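Local coordinates for protein amidase, hydantoinase/carbamoylase family (Burkholderia vietnamiensis, PDB 5I4M) that probably hydrolyses N-carbamoyl-L-amino acids, as a zinc-dependent amidase of the peptidase M20 family, at residues Ile25-Leu36 and Ile414-His423. Residues are numbered along the deposited sequence; the frame is centred on the assembly and turned at random.
Sequences IKVDGRRLWDSL and IEAGANVLLH
Val27 N donates to Asn419 OD1 at 2.8 Å, a nearly straight bond (165°) lying in the plane of the amide carbonyl. Asn419 OD1 thus points at the extended chain ahead of helix 29-39, and its ND2 is used twice, donating to a water and to Tyr368 OH. That water donates hydrogen bonds to Val27 O and Glu415 OE1, its oxygen 2.7 Å from OE1. A second water accepts from Gly29 N and donates to the same OE1. With CG anti to the backbone N (chi1 175°) and the chain extended beyond it, Glu415 OE1 meets both waters and through them Val27 O and Gly29 N, at the start of the helix. Earlier in the chain, His423 NE2 donates to Ile25 O at 2.7 Å; the oxygen sits at the ring edge, in the imidazole plane. In this M20-type fold the N-terminal segment is thereby fastened along helix 411-429, near the end of the chain, and the axes of 29-36 and 414-423 make an angle of 113°. Asp28 N-caps helix 29-39: its OD1 accepts from Arg31 N, from above the carboxylate plane, while Arg31 forms salt bridges with Glu125 and Asp132 of helix 117-132. Between the helices the packing is apolar: Leu32 CD2 presses on Ala418 CB at a tight 3.5 Å, Ile414 CG2 meets Leu36 CD1 tip to tip at 3.7 Å, and Ile414 CG1 lies at the edge of the Trp33 ring.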
ATOM      1  N   ILE A  25     -35.804  36.781  10.052  1.00 26.63           N
ATOM      2  CA  ILE A  25     -35.846  35.384   9.641  1.00 24.20           C
ATOM      3  C   ILE A  25     -34.408  34.877   9.614  1.00 23.01           C
ATOM      4  O   ILE A  25     -33.639  35.212   8.710  1.00 24.42           O
ATOM      5  CB  ILE A  25     -36.522  35.223   8.276  1.00 26.63           C
ATOM      6  CG1 ILE A  25     -37.930  35.818   8.313  1.00 31.95           C
ATOM      7  CG2 ILE A  25     -36.548  33.757   7.859  1.00 27.32           C
ATOM      8  CD1 ILE A  25     -38.623  35.786   6.978  1.00 33.30           C
ATOM      9  N   LYS A  26     -34.036  34.075  10.608  1.00 26.17           N
ATOM     10  CA  LYS A  26     -32.652  33.643  10.727  1.00 16.20           C
ATOM     11  C   LYS A  26     -32.606  32.265  11.369  1.00 15.47           C
ATOM     12  O   LYS A  26     -33.579  31.805  11.971  1.00 17.30           O
ATOM     13  CB  LYS A  26     -31.818  34.650  11.531  1.00 26.33           C
ATOM     14  CG  LYS A  26     -32.403  35.033  12.885  1.00 32.40           C
ATOM     15  CD  LYS A  26     -31.494  36.029  13.610  1.00 35.59           C
ATOM     16  CE  LYS A  26     -31.948  36.268  15.043  1.00 43.47           C
ATOM     17  NZ  LYS A  26     -33.249  36.988  15.109  1.00 48.17           N
ATOM     18  N   VAL A  27     -31.464  31.603  11.219  1.00 14.59           N
ATOM     19  CA  VAL A  27     -31.345  30.230  11.690  1.00 13.90           C
ATOM     20  C   VAL A  27     -31.134  30.216  13.200  1.00 14.29           C
ATOM     21  O   VAL A  27     -30.821  31.235  13.828  1.00 15.06           O
ATOM     22  CB  VAL A  27     -30.208  29.487  10.964  1.00 14.95           C
ATOM     23  CG1 VAL A  27     -30.453  29.481   9.466  1.00 15.98           C
ATOM     24  CG2 VAL A  27     -28.873  30.127  11.287  1.00 12.97           C
ATOM     25  N   ASP A  28     -31.336  29.037  13.784  1.00 13.96           N
ATOM     26  CA  ASP A  28     -30.972  28.749  15.170  1.00 17.49           C
ATOM     27  C   ASP A  28     -29.550  28.201  15.128  1.00 17.02           C
ATOM     28  O   ASP A  28     -29.338  27.022  14.845  1.00 15.50           O
ATOM     29  CB  ASP A  28     -31.962  27.753  15.771  1.00 20.27           C
ATOM     30  CG  ASP A  28     -31.720  27.477  17.250  1.00 21.96           C
ATOM     31  OD1 ASP A  28     -30.567  27.580  17.725  1.00 17.89           O
ATOM     32  OD2 ASP A  28     -32.708  27.134  17.939  1.00 22.44           O
ATOM     33  N   GLY A  29     -28.565  29.066  15.392  1.00 15.62           N
ATOM     34  CA  GLY A  29     -27.177  28.666  15.207  1.00 15.60           C
ATOM     35  C   GLY A  29     -26.735  27.559  16.149  1.00 15.88           C
ATOM     36  O   GLY A  29     -25.943  26.692  15.774  1.00 16.63           O
ATOM     37  N   ARG A  30     -27.222  27.583  17.390  1.00 14.03           N
ATOM     38  CA  ARG A  30     -26.848  26.535  18.332  1.00 13.71           C
ATOM     39  C   ARG A  30     -27.460  25.202  17.936  1.00 16.67           C
ATOM     40  O   ARG A  30     -26.801  24.159  18.028  1.00 18.32           O
ATOM     41  CB  ARG A  30     -27.273  26.914  19.752  1.00 24.15           C
ATOM     42  CG  ARG A  30     -26.908  25.843  20.771  1.00 31.71           C
ATOM     43  CD  ARG A  30     -27.324  26.209  22.185  1.00 40.63           C
ATOM     44  NE  ARG A  30     -28.761  26.441  22.298  1.00 48.58           N
ATOM     45  CZ  ARG A  30     -29.383  26.708  23.443  1.00 52.70           C
ATOM     46  NH1 ARG A  30     -28.690  26.765  24.575  1.00 53.19           N
ATOM     47  NH2 ARG A  30     -30.693  26.915  23.459  1.00 53.59           N
ATOM     48  N   ARG A  31     -28.718  25.214  17.492  1.00 15.14           N
ATOM     49  CA  ARG A  31     -29.342  23.979  17.034  1.00 13.74           C
ATOM     50  C   ARG A  31     -28.545  23.354  15.898  1.00 14.54           C
ATOM     51  O   ARG A  31     -28.309  22.141  15.890  1.00 14.74           O
ATOM     52  CB  ARG A  31     -30.778  24.253  16.597  1.00 16.08           C
ATOM     53  CG  ARG A  31     -31.534  23.008  16.156  1.00 12.71           C
ATOM     54  CD  ARG A  31     -33.011  23.333  15.964  1.00 15.72           C
ATOM     55  NE  ARG A  31     -33.219  24.345  14.932  1.00 15.81           N
ATOM     56  CZ  ARG A  31     -34.355  25.014  14.770  1.00 14.58           C
ATOM     57  NH1 ARG A  31     -35.374  24.780  15.588  1.00 16.94           N
ATOM     58  NH2 ARG A  31     -34.471  25.925  13.808  1.00 18.52           N
ATOM     59  N   LEU A  32     -28.100  24.176  14.939  1.00 12.05           N
ATOM     60  CA  LEU A  32     -27.295  23.672  13.833  1.00 10.70           C
ATOM     61  C   LEU A  32     -25.946  23.147  14.324  1.00 11.58           C
ATOM     62  O   LEU A  32     -25.528  22.043  13.963  1.00 10.33           O
ATOM     63  CB  LEU A  32     -27.100  24.783  12.797  1.00 10.64           C
ATOM     64  CG  LEU A  32     -26.127  24.471  11.653  1.00  9.96           C
ATOM     65  CD1 LEU A  32     -26.515  23.211  10.920  1.00 12.43           C
ATOM     66  CD2 LEU A  32     -26.095  25.661  10.687  1.00 12.77           C
ATOM     67  N   TRP A  33     -25.248  23.936  15.147  1.00 12.46           N
ATOM     68  CA  TRP A  33     -23.960  23.506  15.682  1.00 15.22           C
ATOM     69  C   TRP A  33     -24.084  22.193  16.442  1.00 16.78           C
ATOM     70  O   TRP A  33     -23.273  21.277  16.254  1.00 11.27           O
ATOM     71  CB  TRP A  33     -23.377  24.585  16.594  1.00 15.26           C
ATOM     72  CG  TRP A  33     -22.036  24.193  17.155  1.00 16.43           C
ATOM     73  CD1 TRP A  33     -21.791  23.571  18.352  1.00 19.97           C
ATOM     74  CD2 TRP A  33     -20.763  24.374  16.530  1.00 16.42           C
ATOM     75  NE1 TRP A  33     -20.438  23.361  18.509  1.00 14.93           N
ATOM     76  CE2 TRP A  33     -19.788  23.838  17.400  1.00 17.01           C
ATOM     77  CE3 TRP A  33     -20.349  24.931  15.310  1.00 15.14           C
ATOM     78  CZ2 TRP A  33     -18.427  23.866  17.101  1.00 15.15           C
ATOM     79  CZ3 TRP A  33     -18.997  24.949  15.015  1.00 11.35           C
ATOM     80  CH2 TRP A  33     -18.052  24.421  15.903  1.00 13.61           C
ATOM     81  N   ASP A  34     -25.090  22.084  17.317  1.00 14.72           N
ATOM     82  CA  ASP A  34     -25.263  20.844  18.068  1.00 13.40           C
ATOM     83  C   ASP A  34     -25.561  19.670  17.146  1.00 14.86           C
ATOM     84  O   ASP A  34     -25.128  18.544  17.414  1.00 12.88           O
ATOM     85  CB  ASP A  34     -26.371  20.997  19.113  1.00 13.89           C
ATOM     86  CG  ASP A  34     -26.005  21.978  20.212  1.00 22.11           C
ATOM     87  OD1 ASP A  34     -24.809  22.316  20.327  1.00 22.24           O
ATOM     88  OD2 ASP A  34     -26.911  22.401  20.964  1.00 23.35           O
ATOM     89  N   SER A  35     -26.286  19.904  16.050  1.00 14.37           N
ATOM     90  CA  SER A  35     -26.518  18.803  15.130  1.00 10.60           C
ATOM     91  C   SER A  35     -25.214  18.364  14.474  1.00 13.79           C
ATOM     92  O   SER A  35     -25.015  17.164  14.248  1.00 10.01           O
ATOM     93  CB  SER A  35     -27.575  19.179  14.085  1.00 11.11           C
ATOM     94  OG  SER A  35     -27.082  20.076  13.107  1.00 11.97           O
ATOM     95  N   LEU A  36     -24.300  19.309  14.209  1.00  9.63           N
ATOM     96  CA  LEU A  36     -22.991  18.941  13.677  1.00 11.02           C
ATOM     97  C   LEU A  36     -22.191  18.137  14.695  1.00 11.57           C
ATOM     98  O   LEU A  36     -21.565  17.131  14.345  1.00 10.09           O
ATOM     99  CB  LEU A  36     -22.217  20.190  13.255  1.00  9.01           C
ATOM    100  CG  LEU A  36     -22.664  20.744  11.904  1.00  9.46           C
ATOM    101  CD1 LEU A  36     -22.299  22.227  11.747  1.00 12.33           C
ATOM    102  CD2 LEU A  36     -22.046  19.941  10.763  1.00 10.91           C
ATOM    103  N   ILE A 414     -20.266  28.907  10.854  1.00 11.41           N
ATOM    104  CA  ILE A 414     -21.304  27.917  10.583  1.00 10.80           C
ATOM    105  C   ILE A 414     -22.671  28.587  10.531  1.00  9.97           C
ATOM    106  O   ILE A 414     -23.454  28.370   9.600  1.00 12.95           O
ATOM    107  CB  ILE A 414     -21.250  26.796  11.642  1.00 11.84           C
ATOM    108  CG1 ILE A 414     -19.965  25.987  11.477  1.00  9.51           C
ATOM    109  CG2 ILE A 414     -22.473  25.877  11.560  1.00 11.01           C
ATOM    110  CD1 ILE A 414     -19.830  25.347  10.082  1.00  8.98           C
ATOM    111  N   GLU A 415     -22.962  29.438  11.519  1.00 13.12           N
ATOM    112  CA  GLU A 415     -24.254  30.117  11.557  1.00 10.77           C
ATOM    113  C   GLU A 415     -24.414  31.077  10.383  1.00 15.85           C
ATOM    114  O   GLU A 415     -25.481  31.124   9.755  1.00 10.62           O
ATOM    115  CB  GLU A 415     -24.413  30.855  12.893  1.00 12.42           C
ATOM    116  CG  GLU A 415     -25.675  31.691  13.007  1.00 11.75           C
ATOM    117  CD  GLU A 415     -25.864  32.246  14.400  1.00 17.55           C
ATOM    118  OE1 GLU A 415     -26.809  33.021  14.617  1.00 22.04           O
ATOM    119  OE2 GLU A 415     -25.068  31.890  15.284  1.00 23.76           O
ATOM    120  N   ALA A 416     -23.361  31.827  10.055  1.00 10.57           N
ATOM    121  CA  ALA A 416     -23.463  32.815   8.984  1.00 10.53           C
ATOM    122  C   ALA A 416     -23.773  32.154   7.650  1.00 10.85           C
ATOM    123  O   ALA A 416     -24.616  32.643   6.886  1.00 13.42           O
ATOM    124  CB  ALA A 416     -22.172  33.617   8.873  1.00 10.59           C
ATOM    125  N   GLY A 417     -23.092  31.054   7.341  1.00 10.08           N
ATOM    126  CA  GLY A 417     -23.326  30.398   6.065  1.00 10.53           C
ATOM    127  C   GLY A 417     -24.741  29.877   5.943  1.00 11.99           C
ATOM    128  O   GLY A 417     -25.336  29.917   4.865  1.00 11.37           O
ATOM    129  N   ALA A 418     -25.304  29.387   7.056  1.00 11.09           N
ATOM    130  CA  ALA A 418     -26.674  28.884   7.050  1.00 11.87           C
ATOM    131  C   ALA A 418     -27.689  30.008   6.896  1.00 12.71           C
ATOM    132  O   ALA A 418     -28.740  29.804   6.281  1.00 13.76           O
ATOM    133  CB  ALA A 418     -26.950  28.085   8.330  1.00 10.02           C
ATOM    134  N   ASN A 419     -27.410  31.190   7.457  1.00 11.47           N
ATOM    135  CA  ASN A 419     -28.287  32.333   7.216  1.00 10.75           C
ATOM    136  C   ASN A 419     -28.292  32.721   5.742  1.00 11.02           C
ATOM    137  O   ASN A 419     -29.345  33.049   5.175  1.00 12.91           O
ATOM    138  CB  ASN A 419     -27.861  33.513   8.088  1.00 12.33           C
ATOM    139  CG  ASN A 419     -28.463  33.446   9.479  1.00 14.05           C
ATOM    140  OD1 ASN A 419     -29.575  32.948   9.657  1.00 17.07           O
ATOM    141  ND2 ASN A 419     -27.735  33.947  10.473  1.00 12.62           N
ATOM    142  N   VAL A 420     -27.128  32.682   5.101  1.00 10.21           N
ATOM    143  CA  VAL A 420     -27.063  33.041   3.687  1.00 12.38           C
ATOM    144  C   VAL A 420     -27.782  31.995   2.845  1.00 12.94           C
ATOM    145  O   VAL A 420     -28.540  32.327   1.924  1.00 14.95           O
ATOM    146  CB  VAL A 420     -25.592  33.218   3.272  1.00 12.69           C
ATOM    147  CG1 VAL A 420     -25.472  33.355   1.760  1.00  9.68           C
ATOM    148  CG2 VAL A 420     -25.004  34.438   3.987  1.00 11.96           C
ATOM    149  N   LEU A 421     -27.567  30.716   3.152  1.00  9.65           N
ATOM    150  CA  LEU A 421     -28.294  29.655   2.460  1.00 12.69           C
ATOM    151  C   LEU A 421     -29.798  29.828   2.631  1.00  9.97           C
ATOM    152  O   LEU A 421     -30.562  29.737   1.666  1.00 12.77           O
ATOM    153  CB  LEU A 421     -27.855  28.287   2.988  1.00 10.03           C
ATOM    154  CG  LEU A 421     -28.590  27.097   2.368  1.00 11.31           C
ATOM    155  CD1 LEU A 421     -28.187  26.955   0.906  1.00  9.05           C
ATOM    156  CD2 LEU A 421     -28.327  25.791   3.135  1.00  9.33           C
ATOM    157  N   LEU A 422     -30.235  30.074   3.868  1.00 11.54           N
ATOM    158  CA  LEU A 422     -31.651  30.290   4.153  1.00 12.65           C
ATOM    159  C   LEU A 422     -32.248  31.362   3.255  1.00 10.93           C
ATOM    160  O   LEU A 422     -33.291  31.151   2.625  1.00 15.40           O
ATOM    161  CB  LEU A 422     -31.829  30.678   5.624  1.00 11.04           C
ATOM    162  CG  LEU A 422     -33.224  31.117   6.076  1.00 14.26           C
ATOM    163  CD1 LEU A 422     -34.236  29.989   5.873  1.00 14.07           C
ATOM    164  CD2 LEU A 422     -33.204  31.574   7.545  1.00 14.82           C
ATOM    165  N   HIS A 423     -31.606  32.526   3.182  1.00 11.27           N
ATOM    166  CA  HIS A 423     -32.227  33.602   2.421  1.00 11.20           C
ATOM    167  C   HIS A 423     -32.056  33.446   0.921  1.00 16.70           C
ATOM    168  O   HIS A 423     -32.957  33.835   0.166  1.00 18.00           O
ATOM    169  CB  HIS A 423     -31.721  34.947   2.913  1.00 14.57           C
ATOM    170  CG  HIS A 423     -32.488  35.420   4.103  1.00 17.05           C
ATOM    171  ND1 HIS A 423     -33.609  36.212   3.990  1.00 22.52           N
ATOM    172  CD2 HIS A 423     -32.375  35.111   5.416  1.00 16.88           C
ATOM    173  CE1 HIS A 423     -34.114  36.424   5.193  1.00 26.13           C
ATOM    174  NE2 HIS A 423     -33.385  35.767   6.076  1.00 22.50           N
TER
HETATM  175  O   HOH W   1     -29.103  33.404  13.248  1.00 19.90           O
HETATM  176  O   HOH W   2     -28.538  31.674  16.544  1.00 27.12           O